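Local atomic coordinates of StiE protein (Stigmatella aurantiaca, PDB entry 6ECX), a protein that contains the S-adenosylmethionine-dependent O-methyltransferase domain of a modular polyketide synthase, the part described here, and probably takes part in antibiotic polyketide production. Residues R77-L80 against F81-V84; I104-G107 against E108-H112. All coordinates share one frame; numbering follows the deposited sequence.

Contact 1. Residues R77-L80 against F81-V84. With SAM (S-adenosylmethionine), chain B.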
ATOM      1  N   ARG A  77      -1.556   0.347  -8.993  1.00 40.39           N
ATOM      2  CA  ARG A  77      -0.468  -0.619  -9.103  1.00 44.07           C
ATOM      3  C   ARG A  77       0.503  -0.263 -10.232  1.00 47.31           C
ATOM      4  O   ARG A  77       1.720  -0.429 -10.084  1.00 46.66           O
ATOM      5  CB  ARG A  77      -1.038  -2.013  -9.344  1.00 48.69           C
ATOM      6  CG  ARG A  77      -1.052  -2.917  -8.130  1.00 68.47           C
ATOM      7  CD  ARG A  77      -2.191  -2.572  -7.221  1.00 79.41           C
ATOM      8  NE  ARG A  77      -2.170  -3.351  -5.984  1.00 80.79           N
ATOM      9  CZ  ARG A  77      -3.055  -3.193  -5.008  1.00 73.83           C
ATOM     10  NH1 ARG A  77      -4.016  -2.289  -5.143  1.00 75.15           N
ATOM     11  NH2 ARG A  77      -2.978  -3.926  -3.907  1.00 68.52           N
ATOM     12  N   ARG A  78      -0.023   0.167 -11.387  1.00 50.41           N
ATOM     13  CA  ARG A  78       0.836   0.539 -12.508  1.00 52.61           C
ATOM     14  C   ARG A  78       1.838   1.604 -12.081  1.00 46.59           C
ATOM     15  O   ARG A  78       3.035   1.488 -12.356  1.00 43.58           O
ATOM     16  CB  ARG A  78      -0.006   1.025 -13.696  1.00 50.41           C
ATOM     17  CG  ARG A  78       0.791   1.216 -15.000  1.00 49.77           C
ATOM     18  CD  ARG A  78      -0.092   1.757 -16.131  1.00 47.45           C
ATOM     19  NE  ARG A  78      -0.527   3.126 -15.854  1.00 49.42           N
ATOM     20  CZ  ARG A  78       0.101   4.212 -16.294  1.00 53.47           C
ATOM     21  NH1 ARG A  78       1.188   4.091 -17.046  1.00 52.46           N
ATOM     22  NH2 ARG A  78      -0.353   5.417 -15.976  1.00 54.08           N
ATOM     23  N   VAL A  79       1.377   2.605 -11.329  1.00 48.89           N
ATOM     24  CA  VAL A  79       2.274   3.671 -10.882  1.00 51.24           C
ATOM     25  C   VAL A  79       3.234   3.166  -9.804  1.00 51.31           C
ATOM     26  O   VAL A  79       4.429   3.497  -9.819  1.00 46.25           O
ATOM     27  CB  VAL A  79       1.468   4.885 -10.401  1.00 45.68           C
ATOM     28  CG1 VAL A  79       2.412   6.009  -9.976  1.00 42.18           C
ATOM     29  CG2 VAL A  79       0.518   5.358 -11.500  1.00 46.41           C
ATOM     30  N   LEU A  80       2.732   2.362  -8.855  1.00 43.63           N
ATOM     31  CA  LEU A  80       3.590   1.769  -7.827  1.00 40.83           C
ATOM     32  C   LEU A  80       4.769   1.004  -8.416  1.00 39.49           C
ATOM     33  O   LEU A  80       5.871   1.025  -7.858  1.00 45.88           O
ATOM     34  CB  LEU A  80       2.774   0.829  -6.938  1.00 49.13           C
ATOM     35  CG  LEU A  80       2.040   1.491  -5.776  1.00 44.76           C
ATOM     36  CD1 LEU A  80       0.865   0.622  -5.304  1.00 49.35           C
ATOM     37  CD2 LEU A  80       3.051   1.694  -4.655  1.00 43.80           C
ATOM     38  N   PHE A  81       4.546   0.279  -9.505  1.00 38.60           N
ATOM     39  CA  PHE A  81       5.574  -0.564 -10.106  1.00 38.07           C
ATOM     40  C   PHE A  81       6.308   0.133 -11.245  1.00 41.18           C
ATOM     41  O   PHE A  81       6.999  -0.534 -12.009  1.00 40.18           O
ATOM     42  CB  PHE A  81       4.955  -1.861 -10.636  1.00 38.89           C
ATOM     43  CG  PHE A  81       4.682  -2.894  -9.580  1.00 44.85           C
ATOM     44  CD1 PHE A  81       5.621  -3.876  -9.292  1.00 46.98           C
ATOM     45  CD2 PHE A  81       3.468  -2.909  -8.907  1.00 43.34           C
ATOM     46  CE1 PHE A  81       5.357  -4.845  -8.332  1.00 49.42           C
ATOM     47  CE2 PHE A  81       3.192  -3.872  -7.956  1.00 45.73           C
ATOM     48  CZ  PHE A  81       4.129  -4.840  -7.659  1.00 47.04           C
ATOM     49  N   ARG A  82       6.150   1.459 -11.385  1.00 38.09           N
ATOM     50  CA  ARG A  82       6.616   2.176 -12.569  1.00 37.00           C
ATOM     51  C   ARG A  82       8.081   1.905 -12.900  1.00 41.89           C
ATOM     52  O   ARG A  82       8.467   1.918 -14.076  1.00 41.86           O
ATOM     53  CB  ARG A  82       6.411   3.687 -12.372  1.00 41.92           C
ATOM     54  CG  ARG A  82       7.203   4.263 -11.178  1.00 39.97           C
ATOM     55  CD  ARG A  82       6.644   5.646 -10.799  1.00 40.34           C
ATOM     56  NE  ARG A  82       7.314   6.199  -9.620  1.00 41.73           N
ATOM     57  CZ  ARG A  82       6.994   5.895  -8.361  1.00 42.57           C
ATOM     58  NH1 ARG A  82       6.003   5.041  -8.102  1.00 39.29           N
ATOM     59  NH2 ARG A  82       7.658   6.449  -7.356  1.00 38.16           N
ATOM     60  N   ALA A  83       8.917   1.711 -11.897  1.00 38.14           N
ATOM     61  CA  ALA A  83      10.350   1.636 -12.131  1.00 40.21           C
ATOM     62  C   ALA A  83      10.885   0.216 -12.070  1.00 42.74           C
ATOM     63  O   ALA A  83      12.074   0.016 -12.335  1.00 46.93           O
ATOM     64  CB  ALA A  83      11.100   2.507 -11.116  1.00 37.50           C
ATOM     65  N   VAL A  84      10.039  -0.779 -11.766  1.00 36.18           N
ATOM     66  CA  VAL A  84      10.498  -2.149 -11.522  1.00 33.62           C
ATOM     67  C   VAL A  84      10.529  -2.924 -12.833  1.00 40.56           C
ATOM     68  O   VAL A  84       9.563  -2.914 -13.605  1.00 42.67           O
ATOM     69  CB  VAL A  84       9.599  -2.861 -10.500  1.00 36.67           C
ATOM     70  CG1 VAL A  84      10.065  -4.292 -10.286  1.00 40.64           C
ATOM     71  CG2 VAL A  84       9.532  -2.084  -9.179  1.00 36.95           C
TER
HETATM   72  N   SAM B1301      -1.239  -5.157   0.711  1.00 59.92           N
HETATM   73  CA  SAM B1301      -2.569  -5.743   0.611  1.00 68.71           C
HETATM   74  C   SAM B1301      -3.377  -5.071  -0.491  1.00 81.70           C
HETATM   75  O   SAM B1301      -2.969  -4.017  -0.972  1.00 85.24           O
HETATM   76  OXT SAM B1301      -4.429  -5.548  -0.927  1.00 81.46           O
HETATM   77  CB  SAM B1301      -3.292  -5.628   1.942  1.00 64.93           C
HETATM   78  CG  SAM B1301      -3.292  -4.230   2.546  1.00 64.36           C
HETATM   79  SD  SAM B1301      -4.354  -4.185   4.014  1.00 60.79           S
HETATM   80  CE  SAM B1301      -4.935  -2.470   3.963  1.00 61.22           C
HETATM   81  C5' SAM B1301      -3.160  -4.268   5.372  1.00 41.71           C
HETATM   82  C4' SAM B1301      -2.504  -5.645   5.501  1.00 51.82           C
HETATM   83  O4' SAM B1301      -1.371  -5.627   6.356  1.00 50.78           O
HETATM   84  C3' SAM B1301      -3.406  -6.746   6.049  1.00 63.24           C
HETATM   85  O3' SAM B1301      -3.206  -7.867   5.206  1.00 57.42           O
HETATM   86  C2' SAM B1301      -2.844  -7.062   7.429  1.00 60.11           C
HETATM   87  O2' SAM B1301      -3.007  -8.408   7.831  1.00 55.81           O
HETATM   88  C1' SAM B1301      -1.369  -6.761   7.203  1.00 53.35           C
HETATM   89  N9  SAM B1301      -0.573  -6.476   8.413  1.00 52.12           N
HETATM   90  C8  SAM B1301      -0.824  -5.496   9.343  1.00 52.72           C
HETATM   91  N7  SAM B1301       0.157  -5.531  10.280  1.00 48.68           N
HETATM   92  C5  SAM B1301       1.026  -6.521   9.974  1.00 44.03           C
HETATM   93  C6  SAM B1301       2.181  -6.983  10.578  1.00 45.29           C
HETATM   94  N6  SAM B1301       2.635  -6.430  11.702  1.00 54.74           N
HETATM   95  N1  SAM B1301       2.883  -8.036  10.012  1.00 56.71           N
HETATM   96  C2  SAM B1301       2.443  -8.617   8.846  1.00 46.87           C
HETATM   97  N3  SAM B1301       1.292  -8.146   8.251  1.00 48.39           N
HETATM   98  C4  SAM B1301       0.585  -7.121   8.798  1.00 50.01           C
HETATM   99  O   HOH W   1       6.229   3.107  -6.052  1.00 35.52           O
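The carbonyl O of Val79 is gripped twice by Arg82. The guanidinium atom Arg82 NH1 donates to Val79 O over 2.8 Å in a nearly straight bond (162°), with the oxygen almost in the guanidinium plane. Arg82 N reaches Val79 O at 3.1 Å. Both donors stand out of the carbonyl plane, on opposite faces, and neither is on a lone pair. Arg82 CG sits between the backbone N and the carbonyl carbon (chi1 61°); the chain runs extended from CG to NE, and the turn about CD-NE (chi4 -83°) brings NH1 to Val79 O. A water donates to Leu80 O and accepts a weak bond from Arg82 NH1, while Arg82 NH2 has its own partners, Asp230 in a salt bridge and Leu287 O. The last regular turn is closed by Phe81 N, which donates to Arg77 O at 3.0 Å. Here helix 64-80 of the Rossmann-like methyltransferase fold ends, and a type I turn from Phe81 to Val84, with Val84 N bonded to Phe81 O, leads the chain toward strand 91-94. At the opposite end, Arg77 NH2 lies 2.9 Å from the carboxylate O of S-adenosylmethionine, which stands near the guanidinium plane; Asp102 forms a salt bridge with the same NH2. The Phe81 ring turns its edge to Arg77 O, 3.3 Å from CD2, while Leu80 CB packs 4.3 Å from Phe81 CD2.

Contact 2. Residues I104-G107 against E108-H112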
ATOM      1  N   ILE A 104      -0.209 -13.077  -6.332  1.00 43.30           N
ATOM      2  CA  ILE A 104      -0.730 -13.984  -7.351  1.00 42.42           C
ATOM      3  C   ILE A 104      -0.583 -13.373  -8.747  1.00 40.81           C
ATOM      4  O   ILE A 104      -0.186 -14.053  -9.703  1.00 47.07           O
ATOM      5  CB  ILE A 104      -2.191 -14.330  -7.028  1.00 46.88           C
ATOM      6  CG1 ILE A 104      -2.253 -15.292  -5.819  1.00 45.16           C
ATOM      7  CG2 ILE A 104      -2.891 -14.870  -8.273  1.00 54.95           C
ATOM      8  CD1 ILE A 104      -3.653 -15.495  -5.274  1.00 49.02           C
ATOM      9  N   ILE A 105      -0.933 -12.092  -8.889  1.00 46.63           N
ATOM     10  CA  ILE A 105      -0.809 -11.426 -10.182  1.00 50.67           C
ATOM     11  C   ILE A 105       0.647 -11.423 -10.643  1.00 53.31           C
ATOM     12  O   ILE A 105       0.947 -11.718 -11.805  1.00 52.25           O
ATOM     13  CB  ILE A 105      -1.385 -10.001 -10.096  1.00 58.23           C
ATOM     14  CG1 ILE A 105      -2.912 -10.062  -9.986  1.00 59.12           C
ATOM     15  CG2 ILE A 105      -0.949  -9.162 -11.295  1.00 50.12           C
ATOM     16  CD1 ILE A 105      -3.535  -8.734  -9.626  1.00 58.44           C
ATOM     17  N   LEU A 106       1.570 -11.098  -9.737  1.00 50.50           N
ATOM     18  CA  LEU A 106       2.989 -11.135 -10.082  1.00 44.76           C
ATOM     19  C   LEU A 106       3.415 -12.543 -10.482  1.00 47.36           C
ATOM     20  O   LEU A 106       4.085 -12.732 -11.505  1.00 47.91           O
ATOM     21  CB  LEU A 106       3.823 -10.622  -8.903  1.00 41.98           C
ATOM     22  CG  LEU A 106       3.692  -9.118  -8.632  1.00 48.29           C
ATOM     23  CD1 LEU A 106       4.423  -8.732  -7.361  1.00 42.49           C
ATOM     24  CD2 LEU A 106       4.260  -8.302  -9.805  1.00 54.77           C
ATOM     25  N   GLY A 107       2.989 -13.552  -9.715  1.00 46.20           N
ATOM     26  CA  GLY A 107       3.393 -14.920 -10.013  1.00 44.12           C
ATOM     27  C   GLY A 107       2.809 -15.447 -11.311  1.00 49.75           C
ATOM     28  O   GLY A 107       3.468 -16.200 -12.042  1.00 49.25           O
ATOM     29  N   GLU A 108       1.555 -15.083 -11.601  1.00 53.51           N
ATOM     30  CA  GLU A 108       0.901 -15.524 -12.832  1.00 56.85           C
ATOM     31  C   GLU A 108       1.565 -14.912 -14.054  1.00 58.38           C
ATOM     32  O   GLU A 108       1.743 -15.582 -15.079  1.00 57.45           O
ATOM     33  CB  GLU A 108      -0.579 -15.147 -12.806  1.00 60.15           C
ATOM     34  CG  GLU A 108      -1.486 -16.160 -12.148  1.00 73.90           C
ATOM     35  CD  GLU A 108      -2.934 -15.709 -12.126  1.00 77.58           C
ATOM     36  OE1 GLU A 108      -3.169 -14.488 -12.002  1.00 70.80           O
ATOM     37  OE2 GLU A 108      -3.830 -16.576 -12.234  1.00 85.10           O
ATOM     38  N   GLN A 109       1.936 -13.642 -13.966  1.00 58.95           N
ATOM     39  CA  GLN A 109       2.457 -12.924 -15.118  1.00 64.01           C
ATOM     40  C   GLN A 109       3.975 -13.023 -15.266  1.00 61.72           C
ATOM     41  O   GLN A 109       4.509 -12.583 -16.291  1.00 56.60           O
ATOM     42  CB  GLN A 109       2.010 -11.464 -15.031  1.00 62.37           C
ATOM     43  CG  GLN A 109       0.481 -11.338 -14.936  1.00 63.38           C
ATOM     44  CD  GLN A 109      -0.015  -9.898 -14.890  1.00 64.13           C
ATOM     45  OE1 GLN A 109       0.728  -8.974 -14.541  1.00 65.76           O
ATOM     46  NE2 GLN A 109      -1.275  -9.700 -15.258  1.00 63.49           N
ATOM     47  N   ASN A 110       4.681 -13.607 -14.294  1.00 55.41           N
ATOM     48  CA  ASN A 110       6.145 -13.723 -14.340  1.00 53.53           C
ATOM     49  C   ASN A 110       6.521 -15.078 -13.754  1.00 49.61           C
ATOM     50  O   ASN A 110       6.709 -15.206 -12.540  1.00 48.31           O
ATOM     51  CB  ASN A 110       6.812 -12.587 -13.579  1.00 46.82           C
ATOM     52  CG  ASN A 110       6.259 -11.232 -13.959  1.00 52.15           C
ATOM     53  OD1 ASN A 110       6.757 -10.595 -14.883  1.00 57.52           O
ATOM     54  ND2 ASN A 110       5.216 -10.785 -13.251  1.00 48.94           N
ATOM     55  N   GLU A 111       6.651 -16.079 -14.620  1.00 50.93           N
ATOM     56  CA  GLU A 111       6.755 -17.450 -14.138  1.00 54.96           C
ATOM     57  C   GLU A 111       8.058 -17.724 -13.405  1.00 50.10           C
ATOM     58  O   GLU A 111       8.131 -18.704 -12.664  1.00 49.99           O
ATOM     59  CB  GLU A 111       6.600 -18.431 -15.297  1.00 64.44           C
ATOM     60  CG  GLU A 111       5.212 -18.415 -15.919  1.00 85.29           C
ATOM     61  CD  GLU A 111       4.956 -19.607 -16.827  1.00 96.30           C
ATOM     62  OE1 GLU A 111       5.048 -20.759 -16.345  1.00100.39           O
ATOM     63  OE2 GLU A 111       4.665 -19.389 -18.023  1.00 97.60           O
ATOM     64  N   HIS A 112       9.082 -16.898 -13.593  1.00 46.88           N
ATOM     65  CA  HIS A 112      10.349 -17.142 -12.923  1.00 45.44           C
ATOM     66  C   HIS A 112      10.346 -16.701 -11.459  1.00 48.79           C
ATOM     67  O   HIS A 112      11.224 -17.126 -10.701  1.00 50.14           O
ATOM     68  CB  HIS A 112      11.472 -16.404 -13.655  1.00 45.88           C
ATOM     69  CG  HIS A 112      11.312 -14.913 -13.640  1.00 43.15           C
ATOM     70  ND1 HIS A 112      10.370 -14.254 -14.404  1.00 46.50           N
ATOM     71  CD2 HIS A 112      11.977 -13.954 -12.954  1.00 43.68           C
ATOM     72  CE1 HIS A 112      10.464 -12.953 -14.191  1.00 45.70           C
ATOM     73  NE2 HIS A 112      11.431 -12.742 -13.314  1.00 47.36           N
TER
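Asn110 folds its side chain back on the end of helix 101-109, where Asn110 ND2 donates to Leu106 O at 2.8 Å. The bond is nearly straight (164°), uses a lone pair in the carbonyl plane, and lies close to the plane of the Asn110 amide. Asn110 CG is placed beside its own backbone N (chi1 -49°), which turns the amide toward that carbonyl although the backbone has already left helical geometry. Gly107 O, a second carbonyl near the helix end, likewise has a side-chain donor, Arg140 NH1. Two backbone bonds run before these: Glu108 N to Ile104 O at 2.8 Å and Gln109 N to Ile105 O at 3.1 Å. The side-chain packing repeats at a spacing of four residues. Ile104 and Glu108 lie alongside each other, with Ile104 CG2 3.8 Å from Glu108 OE1, and Ile105 pairs likewise with Gln109, its CG2 3.7 Å from Gln109 OE1. These are aliphatic branches resting against flat polar ends. The helix is the crossover of the beta-alpha-beta unit between strands 91-94 and 114-119. A side-chain N-H of Asn110 thus supplies a donor to one of its last carbonyls.

The two contacts follow one another in the sequence, and their centres lie 15 Å apart. They nevertheless meet through packing, Phe81 CZ approaching Leu106 CD1 to 3.9 Å, so the exit of helix 64-80 rests against the first crossover helix of the methyltransferase core. Their relation to the cofactor differs. Contact 1 supplies Arg77, which binds S-adenosylmethionine directly, whereas the side chain of Ile105 in contact 2 stays about 9 Å from the ligand and about 6 Å from that of Arg77. Asp102, the acidic partner of Arg77 in contact 1, sits on helix 101-109, which thereby meets the cofactor-binding arginine.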